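Long-range contacts in origin of replication complex subunit 1B (Arabidopsis thaliana, PDB 5HH7), which recognises the unmodified histone H3 tail with its BAH-PHD cassette and, as an origin recognition complex subunit, binds replication origins and regulates transcription: residues Lys12-Lys18 with Lys138-Asp144; Ser59-Ile63 with Phe74-Cys78; Ile150-Met156 with Tyr175-Ala181. The contacts are given in a common frame with arbitrary orientation. Where two conformers were deposited one is given. Residues are numbered along the deposited sequence.

Interaction 1 of 3, residues Lys12-Lys18 with Lys138-Asp144; sequences KRVYYNK and KLWKEVD
Strand 13-16 runs antiparallel to strand 138-142 (145°, axes 4.5 Å apart). Lys-12 O accepts from Val-143 N (2.8 Å). Arg-13 faces Glu-142 in a non-hydrogen-bonded pair. Its m,t,t side chain lays the guanidinium flat on Trp-140 (chi1 p), centres of the two groups 3.9 Å apart, planes at 15°: an off-centre cation-pi contact. Arg-13 CD lies 3.6 Å from the centroid of the Trp-140 five-membered ring, a CH-pi contact. Val-14 pairs with Lys-141 through Val-14 N to Lys-141 O (3.1 Å) and Lys-141 N to Val-14 O (3.0 Å). Tyr-15 forms a non-hydrogen-bonded pair with Trp-140, on the face of Arg-13. Trp-140 CB makes a CH-pi contact with the Tyr-15 ring, 4.0 Å from its centroid, and Tyr-15 OH accepts from Arg-13 NH1 (2.8 Å). Tyr-16 N donates to Leu-139 O (2.8 Å). The N-terminal strand thus adds to the BAH sheet beside strand 132-142, which also pairs with strand 148-156. Trp-149 of strand 148-156 meets the Trp-140 ring; Asp-182 of strand 175-184 forms a salt bridge with Arg-13.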
loop_
_atom_site.group_PDB
_atom_site.type_symbol
_atom_site.label_atom_id
_atom_site.label_comp_id
_atom_site.label_asym_id
_atom_site.label_seq_id
_atom_site.Cartn_x
_atom_site.Cartn_y
_atom_site.Cartn_z
ATOM N N LYS A 12 -26.952 18.607 -8.594
ATOM C CA LYS A 12 -26.967 17.168 -8.825
ATOM C C LYS A 12 -25.913 16.495 -7.950
ATOM O O LYS A 12 -26.016 15.307 -7.637
ATOM C CB LYS A 12 -26.725 16.863 -10.307
ATOM C CG LYS A 12 -27.161 15.468 -10.743
ATOM C CD LYS A 12 -27.017 15.270 -12.248
ATOM C CE LYS A 12 -27.775 16.343 -13.016
ATOM N NZ LYS A 12 -29.179 16.505 -12.540
ATOM N N ARG A 13 -24.910 17.271 -7.547
ATOM C CA ARG A 13 -23.882 16.789 -6.631
ATOM C C ARG A 13 -23.652 17.765 -5.481
ATOM O O ARG A 13 -23.650 18.981 -5.675
ATOM C CB ARG A 13 -22.556 16.574 -7.364
ATOM C CG ARG A 13 -22.544 15.451 -8.376
ATOM C CD ARG A 13 -21.150 15.303 -8.967
ATOM N NE ARG A 13 -21.049 14.206 -9.923
ATOM C CZ ARG A 13 -19.917 13.853 -10.526
ATOM N NH1 ARG A 13 -18.796 14.514 -10.265
ATOM N NH2 ARG A 13 -19.903 12.840 -11.384
ATOM N N VAL A 14 -23.445 17.225 -4.285
ATOM C CA VAL A 14 -23.015 18.026 -3.146
ATOM C C VAL A 14 -21.625 17.564 -2.722
ATOM O O VAL A 14 -21.460 16.456 -2.207
ATOM C CB VAL A 14 -23.984 17.899 -1.956
ATOM C CG1 VAL A 14 -23.447 18.657 -0.748
ATOM C CG2 VAL A 14 -25.367 18.407 -2.340
ATOM N N TYR A 15 -20.625 18.409 -2.955
ATOM C CA TYR A 15 -19.239 18.059 -2.660
ATOM C C TYR A 15 -18.881 18.314 -1.199
ATOM O O TYR A 15 -19.390 19.247 -0.580
ATOM C CB TYR A 15 -18.280 18.822 -3.579
ATOM C CG TYR A 15 -18.217 18.278 -4.989
ATOM C CD1 TYR A 15 -19.048 18.773 -5.987
ATOM C CD2 TYR A 15 -17.321 17.269 -5.322
ATOM C CE1 TYR A 15 -18.990 18.275 -7.279
ATOM C CE2 TYR A 15 -17.255 16.768 -6.610
ATOM C CZ TYR A 15 -18.091 17.275 -7.584
ATOM O OH TYR A 15 -18.025 16.773 -8.864
ATOM N N TYR A 16 -18.004 17.474 -0.660
ATOM C CA TYR A 16 -17.574 17.578 0.728
ATOM C C TYR A 16 -16.057 17.546 0.838
ATOM O O TYR A 16 -15.381 16.881 0.050
ATOM C CB TYR A 16 -18.143 16.420 1.551
ATOM C CG TYR A 16 -19.646 16.428 1.699
ATOM C CD1 TYR A 16 -20.260 17.200 2.673
ATOM C CD2 TYR A 16 -20.449 15.652 0.875
ATOM C CE1 TYR A 16 -21.633 17.209 2.818
ATOM C CE2 TYR A 16 -21.825 15.652 1.012
ATOM C CZ TYR A 16 -22.411 16.433 1.985
ATOM O OH TYR A 16 -23.779 16.441 2.129
ATOM N N ASN A 17 -15.521 18.254 1.826
ATOM C CA ASN A 17 -14.105 18.131 2.138
ATOM C C ASN A 17 -13.848 16.804 2.838
ATOM O O ASN A 17 -12.811 16.170 2.636
ATOM C CB ASN A 17 -13.624 19.291 3.007
ATOM C CG ASN A 17 -12.211 19.087 3.513
ATOM O OD1 ASN A 17 -11.245 19.195 2.756
ATOM N ND2 ASN A 17 -12.081 18.784 4.799
ATOM N N LYS A 18 -14.804 16.384 3.660
ATOM C CA LYS A 18 -14.712 15.080 4.304
ATOM C C LYS A 18 -16.073 14.446 4.572
ATOM O O LYS A 18 -17.080 15.138 4.733
ATOM C CB LYS A 18 -13.882 15.152 5.590
ATOM C CG LYS A 18 -14.442 16.058 6.665
ATOM C CD LYS A 18 -13.549 16.034 7.897
ATOM C CE LYS A 18 -14.056 16.979 8.975
ATOM N NZ LYS A 18 -14.089 18.392 8.503
ATOM N N LYS A 138 -11.888 13.989 -4.864
ATOM C CA LYS A 138 -13.132 14.638 -4.460
ATOM C C LYS A 138 -14.007 13.644 -3.703
ATOM O O LYS A 138 -13.827 12.435 -3.829
ATOM C CB LYS A 138 -13.901 15.148 -5.682
ATOM C CG LYS A 138 -13.152 16.146 -6.553
ATOM C CD LYS A 138 -12.994 17.488 -5.862
ATOM C CE LYS A 138 -12.407 18.520 -6.814
ATOM N NZ LYS A 138 -11.141 18.029 -7.428
ATOM N N LEU A 139 -14.938 14.163 -2.909
ATOM C CA LEU A 139 -15.988 13.356 -2.295
ATOM C C LEU A 139 -17.313 14.067 -2.506
ATOM O O LEU A 139 -17.394 15.285 -2.352
ATOM C CB LEU A 139 -15.754 13.187 -0.793
ATOM C CG LEU A 139 -14.497 12.473 -0.302
ATOM C CD1 LEU A 139 -13.612 13.450 0.451
ATOM C CD2 LEU A 139 -14.865 11.283 0.579
ATOM N N TRP A 140 -18.354 13.319 -2.852
ATOM C CA TRP A 140 -19.668 13.936 -3.001
ATOM C C TRP A 140 -20.833 12.980 -2.784
ATOM O O TRP A 140 -20.692 11.759 -2.892
ATOM C CB TRP A 140 -19.807 14.620 -4.365
ATOM C CG TRP A 140 -20.059 13.686 -5.513
ATOM C CD1 TRP A 140 -21.273 13.263 -5.979
ATOM C CD2 TRP A 140 -19.073 13.074 -6.353
ATOM N NE1 TRP A 140 -21.101 12.420 -7.051
ATOM C CE2 TRP A 140 -19.760 12.288 -7.301
ATOM C CE3 TRP A 140 -17.676 13.110 -6.391
ATOM C CZ2 TRP A 140 -19.097 11.547 -8.278
ATOM C CZ3 TRP A 140 -17.018 12.375 -7.364
ATOM C CH2 TRP A 140 -17.729 11.602 -8.292
ATOM N N LYS A 141 -21.985 13.561 -2.473
ATOM C CA LYS A 141 -23.229 12.822 -2.416
ATOM C C LYS A 141 -23.997 13.094 -3.701
ATOM O O LYS A 141 -24.211 14.247 -4.074
ATOM C CB LYS A 141 -24.057 13.255 -1.204
ATOM C CG LYS A 141 -25.358 12.489 -1.038
ATOM C CD LYS A 141 -26.084 12.898 0.234
ATOM C CE LYS A 141 -26.435 14.375 0.223
ATOM N NZ LYS A 141 -27.193 14.773 1.445
ATOM N N GLU A 142 -24.390 12.026 -4.384
ATOM C CA GLU A 142 -25.197 12.145 -5.588
ATOM C C GLU A 142 -26.619 12.519 -5.174
ATOM O O GLU A 142 -27.263 11.789 -4.423
ATOM C CB GLU A 142 -25.182 10.819 -6.355
ATOM C CG GLU A 142 -25.762 10.880 -7.760
ATOM C CD GLU A 142 -24.810 11.498 -8.770
ATOM O OE1 GLU A 142 -23.596 11.581 -8.482
ATOM O OE2 GLU A 142 -25.276 11.893 -9.860
ATOM N N VAL A 143 -27.100 13.664 -5.651
ATOM C CA VAL A 143 -28.395 14.193 -5.220
ATOM C C VAL A 143 -29.578 13.298 -5.605
ATOM O O VAL A 143 -30.526 13.143 -4.832
ATOM C CB VAL A 143 -28.614 15.643 -5.731
ATOM C CG1 VAL A 143 -30.063 16.075 -5.568
ATOM C CG2 VAL A 143 -27.684 16.604 -5.001
ATOM N N ASP A 144 -29.508 12.693 -6.788
ATOM C CA ASP A 144 -30.600 11.859 -7.288
ATOM C C ASP A 144 -30.930 10.661 -6.392
ATOM O O ASP A 144 -32.099 10.296 -6.245
ATOM C CB ASP A 144 -30.309 11.378 -8.713
ATOM C CG ASP A 144 -30.360 12.500 -9.732
ATOM O OD1 ASP A 144 -30.922 13.570 -9.417
ATOM O OD2 ASP A 144 -29.843 12.309 -10.854
HETATM O O HOH W 1 -23.688 13.457 -10.963
HETATM O O HOH W 2 -21.863 10.167 -10.890
HETATM O O HOH W 3 -14.827 17.025 -2.798
#

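Interaction 2 of 3, residues Ser59-Ile63 with Phe74-Cys78; sequences SDTNI and FHLKC. With ZN (zinc ion), chain C.
A zinc ligand packs directly on the histone H3-binding loop: the His-75 ring (chi1 m) brings CE1 to 3.3 Å from Asp-60 CB and CD2 to 3.2 Å from Asn-62 O. Residues 59-63 form an irregular loop. Residues 74-78 leave strand 73-75 for a 3-10 turn, in which Cys-78 N bonds His-75 O at 3.2 Å. The end-to-end directions of residues 60-63 and 74-77 are 93° apart, and Ile-63 lies nearest His-75, CA to CA 5.7 Å. One backbone bond joins them, Leu-76 N to Ile-63 O at 3.0 Å. With chi1 t, Asn-62 brings OD1 to Lys-77 N, which donates at 3.0 Å and 173°. Asp-60 OD1 accepts from Asn-62 N at a very short 2.5 Å, an Asx turn. In this PHD finger, His-75 ND1 binds zinc at 2.6 Å, with Cys-53, Cys-56 and Cys-78 completing the site. One backbone bond and one Asn side-chain bond thus hold the loop to residues 76-77, just after the zinc ligand.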
loop_
_atom_site.group_PDB
_atom_site.type_symbol
_atom_site.label_atom_id
_atom_site.label_comp_id
_atom_site.label_asym_id
_atom_site.label_seq_id
_atom_site.Cartn_x
_atom_site.Cartn_y
_atom_site.Cartn_z
ATOM N N SER A 59 2.946 -18.876 15.451
ATOM C CA SER A 59 2.704 -17.597 16.116
ATOM C C SER A 59 3.707 -17.378 17.245
ATOM O O SER A 59 4.150 -18.337 17.879
ATOM C CB SER A 59 1.278 -17.547 16.670
ATOM O OG SER A 59 1.083 -16.394 17.468
ATOM N N ASP A 60 4.073 -16.120 17.484
ATOM C CA ASP A 60 5.081 -15.798 18.490
ATOM C C ASP A 60 5.105 -14.318 18.862
ATOM O O ASP A 60 4.711 -13.456 18.074
ATOM C CB ASP A 60 6.470 -16.218 18.001
ATOM C CG ASP A 60 7.493 -16.283 19.119
ATOM O OD1 ASP A 60 7.551 -15.353 19.950
ATOM O OD2 ASP A 60 8.243 -17.276 19.174
ATOM N N THR A 61 5.590 -14.044 20.070
ATOM C CA THR A 61 5.794 -12.682 20.547
ATOM C C THR A 61 7.103 -12.094 20.025
ATOM O O THR A 61 7.302 -10.880 20.071
ATOM C CB THR A 61 5.818 -12.631 22.083
ATOM O OG1 THR A 61 6.583 -13.734 22.585
ATOM C CG2 THR A 61 4.408 -12.712 22.642
ATOM N N ASN A 62 7.998 -12.952 19.543
ATOM C CA ASN A 62 9.276 -12.489 19.014
ATOM C C ASN A 62 9.069 -11.583 17.810
ATOM O O ASN A 62 8.231 -11.865 16.953
ATOM C CB ASN A 62 10.184 -13.664 18.643
ATOM C CG ASN A 62 11.554 -13.213 18.161
ATOM O OD1 ASN A 62 11.877 -13.320 16.977
ATOM N ND2 ASN A 62 12.363 -12.694 19.079
ATOM N N ILE A 63 9.829 -10.493 17.761
ATOM C CA ILE A 63 9.712 -9.509 16.691
ATOM C C ILE A 63 9.910 -10.140 15.317
ATOM O O ILE A 63 10.812 -10.952 15.115
ATOM C CB ILE A 63 10.710 -8.343 16.887
ATOM C CG1 ILE A 63 10.404 -7.602 18.188
ATOM C CG2 ILE A 63 10.660 -7.376 15.712
ATOM C CD1 ILE A 63 8.972 -7.115 18.287
ATOM N N PHE A 74 9.758 -12.748 8.892
ATOM C CA PHE A 74 10.735 -13.617 9.542
ATOM C C PHE A 74 10.962 -13.198 10.990
ATOM O O PHE A 74 11.284 -12.043 11.261
ATOM C CB PHE A 74 12.075 -13.579 8.795
ATOM C CG PHE A 74 11.984 -13.992 7.352
ATOM C CD1 PHE A 74 12.209 -15.307 6.977
ATOM C CD2 PHE A 74 11.681 -13.063 6.368
ATOM C CE1 PHE A 74 12.128 -15.688 5.651
ATOM C CE2 PHE A 74 11.593 -13.439 5.042
ATOM C CZ PHE A 74 11.815 -14.755 4.683
ATOM N N HIS A 75 10.790 -14.134 11.920
ATOM C CA HIS A 75 11.146 -13.888 13.313
ATOM C C HIS A 75 12.653 -13.666 13.408
ATOM O O HIS A 75 13.427 -14.370 12.759
ATOM C CB HIS A 75 10.745 -15.072 14.201
ATOM C CG HIS A 75 9.275 -15.160 14.476
ATOM N ND1 HIS A 75 8.594 -16.357 14.502
ATOM C CD2 HIS A 75 8.359 -14.202 14.755
ATOM C CE1 HIS A 75 7.320 -16.133 14.767
ATOM N NE2 HIS A 75 7.152 -14.833 14.930
ATOM N N LEU A 76 13.065 -12.688 14.211
ATOM C CA LEU A 76 14.484 -12.428 14.437
ATOM C C LEU A 76 15.185 -13.658 15.003
ATOM O O LEU A 76 16.275 -14.027 14.562
ATOM C CB LEU A 76 14.672 -11.255 15.402
ATOM C CG LEU A 76 14.288 -9.850 14.935
ATOM C CD1 LEU A 76 14.447 -8.862 16.081
ATOM C CD2 LEU A 76 15.131 -9.426 13.741
ATOM N N LYS A 77 14.540 -14.292 15.976
ATOM C CA LYS A 77 15.112 -15.430 16.690
ATOM C C LYS A 77 15.235 -16.668 15.812
ATOM O O LYS A 77 15.833 -17.664 16.216
ATOM C CB LYS A 77 14.236 -15.780 17.889
ATOM C CG LYS A 77 12.898 -16.377 17.486
ATOM C CD LYS A 77 12.217 -17.062 18.653
ATOM C CE LYS A 77 11.074 -17.940 18.174
ATOM N NZ LYS A 77 11.535 -19.004 17.241
ATOM N N CYS A 78 14.654 -16.614 14.619
ATOM C CA CYS A 78 14.602 -17.786 13.755
ATOM C C CYS A 78 15.558 -17.692 12.575
ATOM O O CYS A 78 15.718 -18.650 11.816
ATOM C CB CYS A 78 13.171 -18.030 13.287
ATOM S SG CYS A 78 12.055 -18.390 14.655
HETATM ZN ZN ZN C . 9.828 -18.103 13.025
#

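Interaction 3 of 3, residues Ile150-Met156 with Tyr175-Ala181; sequences IRARWYM and YLTNDFA
Phe-180 has an arginine side chain on each face of its ring. The Arg-151 guanidinium lies flat on one, centres 3.9 Å apart and planes at 6°; its NH1 salt-bridges Asp-137. Arg-153 CG approaches the other face, 3.9 Å from the centroid. Arg-153 is fully extended (t,t,t): NE donates to Thr-177 O (2.8 Å) and NH2 makes a weak bond to Asn-178 OD1 (2.8 Å). Glu-216 forms a salt bridge with Arg-153, and Asn-178 ND2 bonds Asp-218 and Glu-216. Strand 150-156 runs antiparallel to strand 175-177 (144°, axes 4.6 Å apart) and to strand 179-181 (153°, axes 4.7 Å apart). Ala-152 pairs with Ala-181: Ala-152 N to Ala-181 O 2.8 Å, Ala-181 N to Ala-152 O 3.0 Å. Arg-153 faces Phe-180 and Tyr-155 faces Leu-176. The register shifts by two between Arg-153 and Tyr-155, a beta bulge in the mixed sheet of the BAH domain. The chain turns a corner at Asn-178. At the bulge Trp-154 N donates to Asp-179 O (3.1 Å), and Trp-154 O accepts from both Thr-177 N (2.9 Å) and Thr-177 OG1 (2.8 Å). Thr-177 OG1 also accepts from Asp-179 N (3.0 Å), an ST turn. Leu-176 CD1 sits over the Tyr-155 ring, 3.9 Å from its centroid; Tyr-155 OH bonds Asp-31. Met-156 N bonds Tyr-175 O (2.8 Å), and Tyr-175 N bonds Met-156 O (3.0 Å).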
loop_
_atom_site.group_PDB
_atom_site.type_symbol
_atom_site.label_atom_id
_atom_site.label_comp_id
_atom_site.label_asym_id
_atom_site.label_seq_id
_atom_site.Cartn_x
_atom_site.Cartn_y
_atom_site.Cartn_z
ATOM N N ILE A 150 -16.524 9.035 -4.644
ATOM C CA ILE A 150 -15.282 9.794 -4.671
ATOM C C ILE A 150 -14.794 9.922 -6.105
ATOM O O ILE A 150 -15.170 9.129 -6.971
ATOM C CB ILE A 150 -14.143 9.108 -3.868
ATOM C CG1 ILE A 150 -13.818 7.733 -4.464
ATOM C CG2 ILE A 150 -14.491 9.009 -2.389
ATOM C CD1 ILE A 150 -12.514 7.129 -3.969
ATOM N N ARG A 151 -13.982 10.938 -6.368
ATOM C CA ARG A 151 -13.190 10.963 -7.587
ATOM C C ARG A 151 -11.828 10.391 -7.228
ATOM O O ARG A 151 -11.081 10.998 -6.460
ATOM C CB ARG A 151 -13.046 12.383 -8.136
ATOM C CG ARG A 151 -12.309 12.443 -9.471
ATOM C CD ARG A 151 -12.364 13.828 -10.095
ATOM N NE ARG A 151 -11.856 13.823 -11.467
ATOM C CZ ARG A 151 -10.822 14.544 -11.887
ATOM N NH1 ARG A 151 -10.180 15.341 -11.044
ATOM N NH2 ARG A 151 -10.434 14.476 -13.153
ATOM N N ALA A 152 -11.521 9.216 -7.760
ATOM C CA ALA A 152 -10.277 8.536 -7.438
ATOM C C ALA A 152 -9.171 8.919 -8.409
ATOM O O ALA A 152 -9.390 8.957 -9.614
ATOM C CB ALA A 152 -10.485 7.030 -7.455
ATOM N N ARG A 153 -7.989 9.211 -7.874
ATOM C CA ARG A 153 -6.798 9.380 -8.696
ATOM C C ARG A 153 -5.933 8.148 -8.484
ATOM O O ARG A 153 -5.378 7.948 -7.402
ATOM C CB ARG A 153 -6.029 10.645 -8.312
ATOM C CG ARG A 153 -4.866 10.957 -9.251
ATOM C CD ARG A 153 -4.106 12.215 -8.840
ATOM N NE ARG A 153 -2.962 12.459 -9.719
ATOM C CZ ARG A 153 -2.106 13.466 -9.573
ATOM N NH1 ARG A 153 -2.260 14.335 -8.580
ATOM N NH2 ARG A 153 -1.095 13.607 -10.423
ATOM N N TRP A 154 -5.832 7.318 -9.519
ATOM C CA TRP A 154 -5.248 5.987 -9.377
ATOM C C TRP A 154 -3.740 5.980 -9.163
ATOM O O TRP A 154 -3.000 6.702 -9.834
ATOM C CB TRP A 154 -5.575 5.126 -10.602
ATOM C CG TRP A 154 -7.040 4.911 -10.834
ATOM C CD1 TRP A 154 -7.765 5.320 -11.916
ATOM C CD2 TRP A 154 -7.959 4.236 -9.967
ATOM N NE1 TRP A 154 -9.079 4.939 -11.778
ATOM C CE2 TRP A 154 -9.225 4.270 -10.591
ATOM C CE3 TRP A 154 -7.837 3.605 -8.727
ATOM C CZ2 TRP A 154 -10.360 3.702 -10.013
ATOM C CZ3 TRP A 154 -8.967 3.040 -8.155
ATOM C CH2 TRP A 154 -10.209 3.091 -8.799
ATOM N N TYR A 155 -3.292 5.149 -8.229
ATOM C CA TYR A 155 -1.892 4.779 -8.163
ATOM C C TYR A 155 -1.682 3.642 -9.154
ATOM O O TYR A 155 -2.646 3.015 -9.615
ATOM C CB TYR A 155 -1.493 4.331 -6.753
ATOM C CG TYR A 155 -1.371 5.460 -5.746
ATOM C CD1 TYR A 155 -0.226 6.249 -5.693
ATOM C CD2 TYR A 155 -2.391 5.726 -4.839
ATOM C CE1 TYR A 155 -0.102 7.278 -4.777
ATOM C CE2 TYR A 155 -2.277 6.759 -3.914
ATOM C CZ TYR A 155 -1.127 7.530 -3.889
ATOM O OH TYR A 155 -0.993 8.555 -2.979
ATOM N N MET A 156 -0.425 3.380 -9.484
ATOM C CA MET A 156 -0.085 2.276 -10.369
ATOM C C MET A 156 1.227 1.644 -9.917
ATOM O O MET A 156 2.186 2.348 -9.605
ATOM C CB MET A 156 0.024 2.760 -11.818
ATOM C CG MET A 156 0.505 1.696 -12.810
ATOM S SD MET A 156 0.569 2.297 -14.517
ATOM C CE MET A 156 -1.178 2.414 -14.905
ATOM N N TYR A 175 3.425 4.674 -8.269
ATOM C CA TYR A 175 3.387 5.933 -9.006
ATOM C C TYR A 175 1.973 6.484 -8.942
ATOM O O TYR A 175 1.009 5.724 -9.024
ATOM C CB TYR A 175 3.744 5.710 -10.473
ATOM C CG TYR A 175 5.114 5.129 -10.708
ATOM C CD1 TYR A 175 6.226 5.618 -10.031
ATOM C CD2 TYR A 175 5.299 4.093 -11.614
ATOM C CE1 TYR A 175 7.488 5.084 -10.251
ATOM C CE2 TYR A 175 6.552 3.554 -11.840
ATOM C CZ TYR A 175 7.642 4.053 -11.157
ATOM O OH TYR A 175 8.889 3.516 -11.389
ATOM N N LEU A 176 1.844 7.801 -8.799
ATOM C CA LEU A 176 0.533 8.438 -8.851
ATOM C C LEU A 176 0.226 8.865 -10.282
ATOM O O LEU A 176 0.880 9.749 -10.828
ATOM C CB LEU A 176 0.479 9.648 -7.918
ATOM C CG LEU A 176 -0.903 10.301 -7.800
ATOM C CD1 LEU A 176 -1.942 9.261 -7.409
ATOM C CD2 LEU A 176 -0.878 11.446 -6.792
ATOM N N THR A 177 -0.765 8.232 -10.900
ATOM C CA THR A 177 -1.056 8.518 -12.299
ATOM C C THR A 177 -1.901 9.771 -12.451
ATOM O O THR A 177 -2.347 10.364 -11.464
ATOM C CB THR A 177 -1.809 7.358 -12.970
ATOM O OG1 THR A 177 -3.169 7.345 -12.512
ATOM C CG2 THR A 177 -1.147 6.033 -12.643
ATOM N N ASN A 178 -2.117 10.167 -13.701
ATOM C CA ASN A 178 -3.073 11.210 -14.023
ATOM C C ASN A 178 -4.360 10.604 -14.569
ATOM O O ASN A 178 -5.082 11.237 -15.338
ATOM C CB ASN A 178 -2.467 12.204 -15.014
ATOM C CG ASN A 178 -1.282 12.950 -14.430
ATOM O OD1 ASN A 178 -1.273 13.292 -13.245
ATOM N ND2 ASN A 178 -0.269 13.200 -15.256
ATOM N N ASP A 179 -4.626 9.361 -14.173
ATOM C CA ASP A 179 -5.888 8.697 -14.477
ATOM C C ASP A 179 -6.863 8.924 -13.326
ATOM O O ASP A 179 -6.514 8.704 -12.165
ATOM C CB ASP A 179 -5.675 7.192 -14.664
ATOM C CG ASP A 179 -5.029 6.847 -15.995
ATOM O OD1 ASP A 179 -4.563 7.769 -16.700
ATOM O OD2 ASP A 179 -4.986 5.643 -16.333
ATOM N N PHE A 180 -8.078 9.355 -13.651
ATOM C CA PHE A 180 -9.114 9.590 -12.646
ATOM C C PHE A 180 -10.388 8.820 -12.980
ATOM O O PHE A 180 -10.660 8.534 -14.146
ATOM C CB PHE A 180 -9.465 11.076 -12.559
ATOM C CG PHE A 180 -8.333 11.958 -12.110
ATOM C CD1 PHE A 180 -7.345 12.350 -13.001
ATOM C CD2 PHE A 180 -8.281 12.425 -10.809
ATOM C CE1 PHE A 180 -6.315 13.174 -12.593
ATOM C CE2 PHE A 180 -7.253 13.253 -10.395
ATOM C CZ PHE A 180 -6.270 13.629 -11.291
ATOM N N ALA A 181 -11.178 8.506 -11.958
ATOM C CA ALA A 181 -12.458 7.835 -12.168
ATOM C C ALA A 181 -13.441 8.109 -11.036
ATOM O O ALA A 181 -13.041 8.305 -9.884
ATOM C CB ALA A 181 -12.252 6.337 -12.330
#

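Interactions 1 and 3 belong to one BAH sheet. Strand 132-142 of interaction 1 neighbours strand 148-156 of interaction 3, and the two touch where Lys-138 O meets Arg-151 N at 3.0 Å. Interaction 1 is a surface contact that joins the N-terminal strand to the domain across 119 intervening residues. Interaction 3 is more deeply buried and pairs strands only 18 residues apart. Both combine backbone ladders with an arginine laid on an aromatic ring. Interaction 2, partly buried, lies in the PHD finger, its centre 47 Å from that of interaction 1 and 37 Å from that of interaction 3. There one backbone bond and one bond to an Asn side chain join a loop to the turn after a zinc ligand, without a strand ladder.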